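Local coordinates for SspB protein (Streptomyces clavuligerus, PDB 6JUF) that probably acts as a metal-binding DNA-cleaving nuclease in the SspABCD-SspE defence system, which senses phosphorothioated DNA and protects bacteria against phages, at residues S13-T19 with S168-D172; T177-A183 with F202-M208; S223-L229 with F268-E272. All coordinates share one frame; numbering follows the deposited sequence.

Contact 1: residues S13-T19 with S168-D172; sequences SFARHET and SIAKD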
loop_
_atom_site.group_PDB
_atom_site.type_symbol
_atom_site.label_atom_id
_atom_site.label_comp_id
_atom_site.label_asym_id
_atom_site.label_seq_id
_atom_site.Cartn_x
_atom_site.Cartn_y
_atom_site.Cartn_z
ATOM N N SER B 13 -18.421 12.279 15.205
ATOM C CA SER B 13 -18.345 11.994 13.802
ATOM C C SER B 13 -18.370 10.483 13.617
ATOM O O SER B 13 -17.437 9.791 14.043
ATOM C CB SER B 13 -17.053 12.604 13.208
ATOM O OG SER B 13 -16.953 12.315 11.813
ATOM N N PHE B 14 -19.421 9.971 12.955
ATOM C CA PHE B 14 -19.601 8.517 12.747
ATOM C C PHE B 14 -19.999 8.222 11.297
ATOM O O PHE B 14 -20.879 8.897 10.732
ATOM C CB PHE B 14 -20.704 7.976 13.701
ATOM C CG PHE B 14 -20.354 8.174 15.152
ATOM C CD1 PHE B 14 -19.642 7.176 15.860
ATOM C CD2 PHE B 14 -20.675 9.379 15.793
ATOM C CE1 PHE B 14 -19.263 7.420 17.178
ATOM C CE2 PHE B 14 -20.320 9.571 17.117
ATOM C CZ PHE B 14 -19.622 8.610 17.791
ATOM N N ALA B 15 -19.299 7.251 10.708
ATOM C CA ALA B 15 -19.633 6.640 9.401
ATOM C C ALA B 15 -19.549 7.633 8.246
ATOM O O ALA B 15 -20.107 7.376 7.205
ATOM C CB ALA B 15 -21.008 5.965 9.451
ATOM N N ARG B 16 -18.877 8.770 8.412
ATOM C CA ARG B 16 -18.792 9.733 7.276
ATOM C C ARG B 16 -17.869 9.206 6.165
ATOM O O ARG B 16 -17.875 9.755 5.037
ATOM C CB ARG B 16 -18.233 11.071 7.775
ATOM C CG ARG B 16 -19.005 11.674 8.934
ATOM C CD ARG B 16 -19.994 12.695 8.511
ATOM N NE ARG B 16 -20.650 13.336 9.674
ATOM C CZ ARG B 16 -20.813 14.657 9.786
ATOM N NH1 ARG B 16 -20.365 15.503 8.817
ATOM N NH2 ARG B 16 -21.423 15.174 10.854
ATOM N N HIS B 17 -17.081 8.145 6.428
ATOM C CA HIS B 17 -16.270 7.488 5.406
ATOM C C HIS B 17 -17.107 6.544 4.575
ATOM O O HIS B 17 -16.628 5.969 3.581
ATOM C CB HIS B 17 -15.174 6.661 6.101
ATOM C CG HIS B 17 -15.693 5.932 7.332
ATOM N ND1 HIS B 17 -16.492 4.826 7.232
ATOM C CD2 HIS B 17 -15.559 6.207 8.697
ATOM C CE1 HIS B 17 -16.815 4.418 8.519
ATOM N NE2 HIS B 17 -16.231 5.277 9.374
ATOM N N GLU B 18 -18.362 6.350 4.965
ATOM C CA GLU B 18 -19.319 5.414 4.276
ATOM C C GLU B 18 -18.754 4.035 4.062
ATOM O O GLU B 18 -19.045 3.367 3.055
ATOM C CB GLU B 18 -19.839 6.041 2.928
ATOM C CG GLU B 18 -20.607 7.321 3.230
ATOM C CD GLU B 18 -21.028 8.090 2.000
ATOM O OE1 GLU B 18 -21.826 7.472 1.281
ATOM O OE2 GLU B 18 -20.689 9.282 1.813
ATOM N N THR B 19 -18.007 3.573 5.051
ATOM C CA THR B 19 -17.315 2.259 5.075
ATOM C C THR B 19 -16.126 2.149 4.146
ATOM O O THR B 19 -15.557 1.052 4.018
ATOM C CB THR B 19 -18.221 0.974 4.893
ATOM O OG1 THR B 19 -18.580 0.744 3.521
ATOM C CG2 THR B 19 -19.506 1.063 5.755
ATOM N N SER B 168 -24.759 3.490 12.160
ATOM C CA SER B 168 -23.504 4.210 11.841
ATOM C C SER B 168 -22.310 3.659 12.606
ATOM O O SER B 168 -21.176 3.603 12.073
ATOM C CB SER B 168 -23.640 5.694 12.155
ATOM O OG SER B 168 -24.707 6.235 11.410
ATOM N N ILE B 169 -22.511 3.327 13.869
ATOM C CA ILE B 169 -21.412 2.759 14.670
ATOM C C ILE B 169 -21.022 1.402 14.064
ATOM O O ILE B 169 -19.829 1.072 13.961
ATOM C CB ILE B 169 -21.830 2.659 16.143
ATOM C CG1 ILE B 169 -21.949 4.095 16.721
ATOM C CG2 ILE B 169 -20.820 1.794 16.933
ATOM C CD1 ILE B 169 -22.670 4.218 18.070
ATOM N N ALA B 170 -22.000 0.589 13.681
ATOM C CA ALA B 170 -21.664 -0.725 13.060
ATOM C C ALA B 170 -20.856 -0.511 11.779
ATOM O O ALA B 170 -19.984 -1.323 11.465
ATOM C CB ALA B 170 -22.939 -1.516 12.716
ATOM N N LYS B 171 -21.145 0.559 11.033
ATOM C CA LYS B 171 -20.374 0.856 9.812
ATOM C C LYS B 171 -18.935 1.278 10.201
ATOM O O LYS B 171 -17.967 0.885 9.460
ATOM C CB LYS B 171 -21.071 1.974 9.030
ATOM C CG LYS B 171 -22.313 1.456 8.297
ATOM C CD LYS B 171 -23.195 2.605 7.844
ATOM C CE LYS B 171 -24.449 2.060 7.158
ATOM N NZ LYS B 171 -25.468 3.107 6.997
ATOM N N ASP B 172 -18.769 2.010 11.314
ATOM C CA ASP B 172 -17.393 2.333 11.803
ATOM C C ASP B 172 -16.652 1.029 12.127
ATOM O O ASP B 172 -15.460 0.881 11.809
ATOM C CB ASP B 172 -17.410 3.209 13.056
ATOM C CG ASP B 172 -17.711 4.651 12.773
ATOM O OD1 ASP B 172 -17.689 5.049 11.581
ATOM O OD2 ASP B 172 -17.942 5.386 13.749
HETATM O O HOH W 1 -16.167 7.269 14.323
#

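Contact 2: residues T177-A183 with F202-M208; sequences TKMYVPA and FRELGLM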
loop_
_atom_site.group_PDB
_atom_site.type_symbol
_atom_site.label_atom_id
_atom_site.label_comp_id
_atom_site.label_asym_id
_atom_site.label_seq_id
_atom_site.Cartn_x
_atom_site.Cartn_y
_atom_site.Cartn_z
ATOM N N THR B 177 -12.258 -2.803 10.835
ATOM C CA THR B 177 -11.793 -4.149 10.448
ATOM C C THR B 177 -11.106 -4.123 9.073
ATOM O O THR B 177 -9.996 -4.634 8.940
ATOM C CB THR B 177 -12.987 -5.115 10.375
ATOM O OG1 THR B 177 -13.732 -5.003 11.603
ATOM C CG2 THR B 177 -12.532 -6.554 10.247
ATOM N N LYS B 178 -11.728 -3.492 8.076
ATOM C CA LYS B 178 -11.147 -3.396 6.734
ATOM C C LYS B 178 -9.809 -2.642 6.734
ATOM O O LYS B 178 -8.936 -2.947 5.900
ATOM C CB LYS B 178 -12.141 -2.656 5.762
ATOM C CG LYS B 178 -13.289 -3.563 5.374
ATOM C CD LYS B 178 -14.070 -3.017 4.193
ATOM C CE LYS B 178 -15.115 -2.060 4.633
ATOM N NZ LYS B 178 -15.738 -1.540 3.393
ATOM N N MET B 179 -9.641 -1.705 7.666
ATOM C CA MET B 179 -8.447 -0.863 7.704
ATOM C C MET B 179 -7.255 -1.666 8.260
ATOM O O MET B 179 -6.100 -1.459 7.841
ATOM C CB MET B 179 -8.706 0.370 8.602
ATOM C CG MET B 179 -7.449 1.255 8.830
ATOM S SD MET B 179 -8.046 2.854 9.465
ATOM C CE MET B 179 -6.455 3.614 9.735
ATOM N N TYR B 180 -7.513 -2.518 9.267
ATOM C CA TYR B 180 -6.396 -3.140 9.992
ATOM C C TYR B 180 -6.137 -4.643 9.793
ATOM O O TYR B 180 -5.046 -5.111 10.142
ATOM C CB TYR B 180 -6.529 -2.900 11.519
ATOM C CG TYR B 180 -6.473 -1.431 11.923
ATOM C CD1 TYR B 180 -5.230 -0.729 11.899
ATOM C CD2 TYR B 180 -7.610 -0.728 12.294
ATOM C CE1 TYR B 180 -5.188 0.643 12.229
ATOM C CE2 TYR B 180 -7.554 0.613 12.616
ATOM C CZ TYR B 180 -6.356 1.300 12.607
ATOM O OH TYR B 180 -6.334 2.623 12.966
ATOM N N VAL B 181 -7.123 -5.432 9.345
ATOM C CA VAL B 181 -6.964 -6.884 9.250
ATOM C C VAL B 181 -6.466 -7.285 7.841
ATOM O O VAL B 181 -6.639 -6.541 6.861
ATOM C CB VAL B 181 -8.273 -7.691 9.589
ATOM C CG1 VAL B 181 -8.847 -7.229 10.915
ATOM C CG2 VAL B 181 -9.297 -7.622 8.460
ATOM N N PRO B 182 -5.804 -8.453 7.748
ATOM C CA PRO B 182 -5.327 -8.873 6.418
ATOM C C PRO B 182 -6.458 -9.014 5.426
ATOM O O PRO B 182 -7.579 -9.397 5.806
ATOM C CB PRO B 182 -4.647 -10.236 6.679
ATOM C CG PRO B 182 -4.269 -10.179 8.166
ATOM C CD PRO B 182 -5.366 -9.357 8.832
ATOM N N ALA B 183 -6.188 -8.643 4.162
ATOM C CA ALA B 183 -7.206 -8.642 3.129
ATOM C C ALA B 183 -7.870 -10.026 2.989
ATOM O O ALA B 183 -9.018 -10.147 2.642
ATOM C CB ALA B 183 -6.562 -8.228 1.796
ATOM N N PHE B 202 -2.638 0.363 5.964
ATOM C CA PHE B 202 -2.594 0.148 7.410
ATOM C C PHE B 202 -2.624 -1.314 7.810
ATOM O O PHE B 202 -2.268 -1.643 8.947
ATOM C CB PHE B 202 -3.715 0.928 8.090
ATOM C CG PHE B 202 -3.536 2.428 7.935
ATOM C CD1 PHE B 202 -2.720 3.134 8.819
ATOM C CD2 PHE B 202 -4.052 3.098 6.815
ATOM C CE1 PHE B 202 -2.544 4.518 8.692
ATOM C CE2 PHE B 202 -3.819 4.471 6.646
ATOM C CZ PHE B 202 -3.049 5.183 7.593
ATOM N N ARG B 203 -2.988 -2.190 6.858
ATOM C CA ARG B 203 -2.962 -3.620 7.159
ATOM C C ARG B 203 -1.543 -4.114 7.441
ATOM O O ARG B 203 -1.351 -5.114 8.159
ATOM C CB ARG B 203 -3.636 -4.433 6.050
ATOM C CG ARG B 203 -5.079 -4.062 5.826
ATOM C CD ARG B 203 -5.610 -4.703 4.550
ATOM N NE ARG B 203 -7.012 -4.251 4.370
ATOM C CZ ARG B 203 -7.559 -4.078 3.162
ATOM N NH1 ARG B 203 -6.843 -4.379 2.095
ATOM N NH2 ARG B 203 -8.809 -3.661 3.012
ATOM N N GLU B 204 -0.545 -3.403 6.918
ATOM C CA GLU B 204 0.835 -3.806 7.147
ATOM C C GLU B 204 1.270 -3.649 8.579
ATOM O O GLU B 204 2.300 -4.230 8.940
ATOM C CB GLU B 204 1.835 -3.034 6.258
ATOM C CG GLU B 204 1.698 -3.436 4.824
ATOM C CD GLU B 204 3.050 -3.430 4.125
ATOM O OE1 GLU B 204 3.180 -2.769 3.101
ATOM O OE2 GLU B 204 3.973 -4.109 4.619
ATOM N N LEU B 205 0.517 -2.905 9.383
ATOM C CA LEU B 205 0.876 -2.690 10.810
ATOM C C LEU B 205 0.616 -3.950 11.630
ATOM O O LEU B 205 1.116 -4.031 12.745
ATOM C CB LEU B 205 0.152 -1.455 11.423
ATOM C CG LEU B 205 0.371 -0.137 10.641
ATOM C CD1 LEU B 205 -0.352 0.992 11.364
ATOM C CD2 LEU B 205 1.878 0.134 10.367
ATOM N N GLY B 206 -0.134 -4.924 11.051
ATOM C CA GLY B 206 -0.433 -6.171 11.790
ATOM C C GLY B 206 -1.130 -5.974 13.143
ATOM O O GLY B 206 -0.879 -6.745 14.084
ATOM N N LEU B 207 -1.966 -4.944 13.262
ATOM C CA LEU B 207 -2.636 -4.617 14.572
ATOM C C LEU B 207 -3.844 -5.456 14.883
ATOM O O LEU B 207 -4.263 -5.470 16.010
ATOM C CB LEU B 207 -3.038 -3.125 14.617
ATOM C CG LEU B 207 -1.883 -2.178 14.965
ATOM C CD1 LEU B 207 -2.287 -0.748 14.556
ATOM C CD2 LEU B 207 -1.582 -2.290 16.466
ATOM N N MET B 208 -4.509 -6.057 13.870
ATOM C CA MET B 208 -5.801 -6.720 14.162
ATOM C C MET B 208 -5.810 -8.005 13.353
ATOM O O MET B 208 -5.270 -8.060 12.221
ATOM C CB MET B 208 -6.986 -5.837 13.746
ATOM C CG MET B 208 -8.327 -6.192 14.385
ATOM S SD MET B 208 -9.538 -4.999 13.807
ATOM C CE MET B 208 -11.047 -6.017 13.853
HETATM O O HOH W 2 -2.973 -3.460 11.049
HETATM O O HOH W 3 -3.139 -6.904 9.377
#

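Contact 3: residues S223-L229 with F268-E272; sequences SGSRPSL and FRIRE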
loop_
_atom_site.group_PDB
_atom_site.type_symbol
_atom_site.label_atom_id
_atom_site.label_comp_id
_atom_site.label_asym_id
_atom_site.label_seq_id
_atom_site.Cartn_x
_atom_site.Cartn_y
_atom_site.Cartn_z
ATOM N N SER B 223 -0.948 -8.746 19.967
ATOM C CA SER B 223 -0.024 -8.316 21.048
ATOM C C SER B 223 1.403 -8.808 20.947
ATOM O O SER B 223 2.112 -8.849 21.953
ATOM C CB SER B 223 -0.608 -8.597 22.455
ATOM O OG SER B 223 -1.066 -9.912 22.503
ATOM N N GLY B 224 1.864 -9.175 19.769
ATOM C CA GLY B 224 3.321 -9.451 19.642
ATOM C C GLY B 224 4.275 -8.240 19.605
ATOM O O GLY B 224 3.924 -7.077 19.926
ATOM N N SER B 225 5.522 -8.509 19.234
ATOM C CA SER B 225 6.508 -7.430 19.122
ATOM C C SER B 225 6.284 -6.756 17.763
ATOM O O SER B 225 5.595 -7.312 16.884
ATOM C CB SER B 225 7.918 -7.954 19.219
ATOM O OG SER B 225 8.245 -8.648 18.028
ATOM N N ARG B 226 6.859 -5.577 17.587
ATOM C CA ARG B 226 6.502 -4.725 16.432
ATOM C C ARG B 226 7.784 -4.243 15.732
ATOM O O ARG B 226 8.185 -3.104 15.888
ATOM C CB ARG B 226 5.692 -3.505 16.877
ATOM C CG ARG B 226 4.511 -3.824 17.781
ATOM C CD ARG B 226 3.196 -3.726 17.102
ATOM N NE ARG B 226 2.115 -4.032 18.028
ATOM C CZ ARG B 226 1.238 -5.026 17.871
ATOM N NH1 ARG B 226 1.265 -5.779 16.790
ATOM N NH2 ARG B 226 0.299 -5.257 18.787
ATOM N N PRO B 227 8.401 -5.119 14.945
ATOM C CA PRO B 227 9.640 -4.742 14.258
ATOM C C PRO B 227 9.502 -3.607 13.274
ATOM O O PRO B 227 10.491 -2.893 13.054
ATOM C CB PRO B 227 10.085 -6.031 13.555
ATOM C CG PRO B 227 8.787 -6.814 13.406
ATOM C CD PRO B 227 8.039 -6.535 14.683
ATOM N N SER B 228 8.305 -3.408 12.735
ATOM C CA SER B 228 8.025 -2.259 11.830
ATOM C C SER B 228 7.823 -0.885 12.468
ATOM O O SER B 228 7.701 0.096 11.722
ATOM C CB SER B 228 6.827 -2.549 10.882
ATOM O OG SER B 228 5.634 -2.410 11.616
ATOM N N LEU B 229 7.836 -0.814 13.801
ATOM C CA LEU B 229 7.530 0.441 14.558
ATOM C C LEU B 229 8.845 1.025 15.041
ATOM O O LEU B 229 9.442 0.502 16.012
ATOM C CB LEU B 229 6.576 0.142 15.699
ATOM C CG LEU B 229 6.245 1.310 16.658
ATOM C CD1 LEU B 229 5.794 2.571 15.932
ATOM C CD2 LEU B 229 5.249 0.805 17.725
ATOM N N PHE B 268 -0.484 1.858 20.041
ATOM C CA PHE B 268 0.383 0.977 19.247
ATOM C C PHE B 268 0.316 -0.474 19.697
ATOM O O PHE B 268 0.943 -1.330 19.067
ATOM C CB PHE B 268 1.850 1.461 19.248
ATOM C CG PHE B 268 2.045 2.877 18.709
ATOM C CD1 PHE B 268 1.281 3.340 17.616
ATOM C CD2 PHE B 268 3.075 3.666 19.180
ATOM C CE1 PHE B 268 1.528 4.603 17.043
ATOM C CE2 PHE B 268 3.333 4.933 18.616
ATOM C CZ PHE B 268 2.576 5.384 17.528
ATOM N N ARG B 269 -0.354 -0.736 20.812
ATOM C CA ARG B 269 -0.493 -2.083 21.384
ATOM C C ARG B 269 0.902 -2.661 21.638
ATOM O O ARG B 269 1.266 -3.731 21.125
ATOM C CB ARG B 269 -1.458 -2.970 20.542
ATOM C CG ARG B 269 -2.926 -2.488 20.602
ATOM C CD ARG B 269 -3.338 -2.112 22.032
ATOM N NE ARG B 269 -4.705 -1.552 22.160
ATOM C CZ ARG B 269 -5.777 -2.292 22.382
ATOM N NH1 ARG B 269 -5.635 -3.624 22.462
ATOM N NH2 ARG B 269 -6.977 -1.719 22.484
ATOM N N ILE B 270 1.714 -1.887 22.348
ATOM C CA ILE B 270 3.065 -2.315 22.776
ATOM C C ILE B 270 3.164 -2.294 24.289
ATOM O O ILE B 270 2.434 -1.568 24.951
ATOM C CB ILE B 270 4.169 -1.451 22.125
ATOM C CG1 ILE B 270 3.950 0.047 22.480
ATOM C CG2 ILE B 270 4.170 -1.755 20.604
ATOM C CD1 ILE B 270 5.064 0.964 21.964
ATOM N N ARG B 271 4.050 -3.147 24.816
ATOM C CA ARG B 271 4.262 -3.292 26.252
ATOM C C ARG B 271 5.124 -2.179 26.848
ATOM O O ARG B 271 5.896 -1.560 26.130
ATOM C CB ARG B 271 4.922 -4.645 26.512
ATOM C CG ARG B 271 4.010 -5.789 26.124
ATOM C CD ARG B 271 4.452 -7.113 26.721
ATOM N NE ARG B 271 4.061 -8.242 25.863
ATOM C CZ ARG B 271 2.811 -8.626 25.591
ATOM N NH1 ARG B 271 1.758 -7.981 26.094
ATOM N NH2 ARG B 271 2.605 -9.668 24.795
ATOM N N GLU B 272 4.986 -1.934 28.132
ATOM C CA GLU B 272 5.824 -0.961 28.842
ATOM C C GLU B 272 7.301 -1.171 28.559
ATOM O O GLU B 272 8.006 -0.177 28.413
ATOM C CB GLU B 272 5.573 -1.023 30.364
ATOM C CG GLU B 272 6.092 0.198 31.097
ATOM C CD GLU B 272 5.720 0.170 32.563
ATOM O OE1 GLU B 272 4.514 0.055 32.909
ATOM O OE2 GLU B 272 6.641 0.288 33.353
#

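Contact 1: residues S13-T19 with S168-D172
Phe14 and Ala15 bring the loop between helices 5-9 and 24-34 down onto one side of helix 166-180, where Asp172 receives them. The Phe14 side chain runs alongside that of Ile169. Its CB lies 4.0 Å from Ser168 CB, and CG passes 3.9 Å from Asp172 OD2. CD1, on the ring edge, meets Asp172 OD2 at 3.2 Å, near the ring plane, while the same carbon packs on Ile169 CG1 at 3.9 Å. Beyond this, the ring is buried among Val156 of helix 145-159 and the loop residues Phe160 and Pro164. Holding CG beside the backbone N (chi1 -61°) brings CD1 to both Asp172 OD2 and Ile169 CG1.

Two donors grip one carboxylate oxygen. The backbone N of Ala15 approaches Asp172 OD1 from the syn side at 2.9 Å and His17 NE2 from the anti side at 2.7 Å, on opposite faces of the carboxylate plane, so the pair fixes the rotation of the group. OD2 is joined through a water to the carbonyl of Ser13 and also bonds to Ser130. The imidazole, which donates through NE2, is secured at its other nitrogen as well: ND1 accepts from Thr19 N almost in the ring plane, which holds the ring's orientation. Further along, Thr19 CG2 rests 3.7 Å from Lys171 CB, and Ala15 CB sits against Ser168.

The turn from Ala15 to Glu18 directs the Glu18 side chain away from the helix. Glu18 has been seen to bind magnesium in a crystal structure of this protein; no magnesium is bound to this chain. The arrangement is a type I turn carrying a metal ligand, tied to helix 166-180 by a histidine-carboxylate hydrogen bond.

Contact 2: residues T177-A183 with F202-M208
The carbonyl oxygen of Lys178 is gripped by two nitrogens of Arg203, NE at 2.8 Å and NH2 at 3.0 Å. Both approach side-on and close to the guanidinium plane; NE comes nearly along the C=O axis (165°), and NH2 is more tilted. Four residues on, Pro182 has no N-H to offer this carbonyl, so the arginine supplies the donors that the end of helix 166-180 lacks. The extended chain of Arg203 runs past Val181 O, with CG and CD against it, and delivers the guanidinium to Lys178 O; one face of the group lies against Ala183 CA.

A second carbonyl at this helix end, Tyr180 O, is served by water. One water links it to Phe202 O and accepts from Leu207 N, while another joins it to Arg203 O. These waters bridge the two backbones, which make no direct hydrogen bond with each other here.

Apolar side chains close the sides. Met179 CG is anti to the backbone N (chi1 174°), and the extended chain beyond it sets CE over one face of the Phe202 ring, 3.7 Å from its centroid, a CH-pi contact. Met179 SD adds an oblique Met-aromatic contact. On the other flank, Met208 reaches along the helix: its CB meets Tyr180 CB at 3.7 Å, CG meets Val181 CG1 at 3.7 Å, and CE arrives 3.6 Å from Thr177 OG1, a hydroxyl bonded to Val173 O. Leu207 CD1 lies beside the tyrosine ring. Met208 N is buried without a partner.

Across the dimer, Arg203 NH1 forms a salt bridge with Glu204 of the second subunit, and Glu204 forms one with Arg203 of that subunit. The arrangement is thus an arginine-bound helix C-terminus placed at a dimer interface, where the chain enters strand 208-211.

Contact 3: residues S223-L229 with F268-E272
Leu229 and Arg226, at the two ends of a type I turn, rest on the junction leading into helix 272-285. The order of helices and strands from 231 to 302, with its three-stranded antiparallel sheet, is consistent with a winged-helix fold, and the turn enters its first helix, 231-243. In Leu229, CG anti to the backbone N (chi1 175°) together with chi2 of 51° puts CD2 3.8 Å from Phe268 CB and 4.0 Å from Ile270 CG2. The CD1 branch lies over a face of the phenylalanine ring, offset toward its rim.

Arg226 CG packs 3.5 Å from the same Ile270 CG2, and the bend at chi2 then turns the guanidinium to the backbone. NE and NH2 both donate to Arg269 O, at 3.2 and 3.0 Å. NH2 takes a lone pair in the carbonyl plane, whereas NE approaches from above that plane. NE adds a weak bond to Phe268 O, and NH2 also serves Thr222 O. The carbonyl that takes this side-on grip belongs to the residue with positive phi where the chain leaves helix 264-268. Gly224 O sits over the centre of the Arg226 guanidinium, 3.9 Å above its plane.

Overall arrangement
The three contacts follow one another along the chain, each closing before the next opens. Contacts 1 and 2 share helix 166-180, with contact 1 near its start and contact 2 at its C-terminal end, their centres about 17 Å apart. Lys178 NZ connects them through a probable hydrogen bond to Thr19 O, so the loop carrying Glu18 is tied to the helix at both contacts. Contact 3 lies about 14 Å from contact 2, centre to centre, and touches it where Leu207 packs against Arg226 and Arg269. Contacts 1 and 3 do not meet. Contacts 2 and 3 reach the second subunit while contact 1 does not; helix 166-180 joins the Glu18 loop to the part of the fold that touches it.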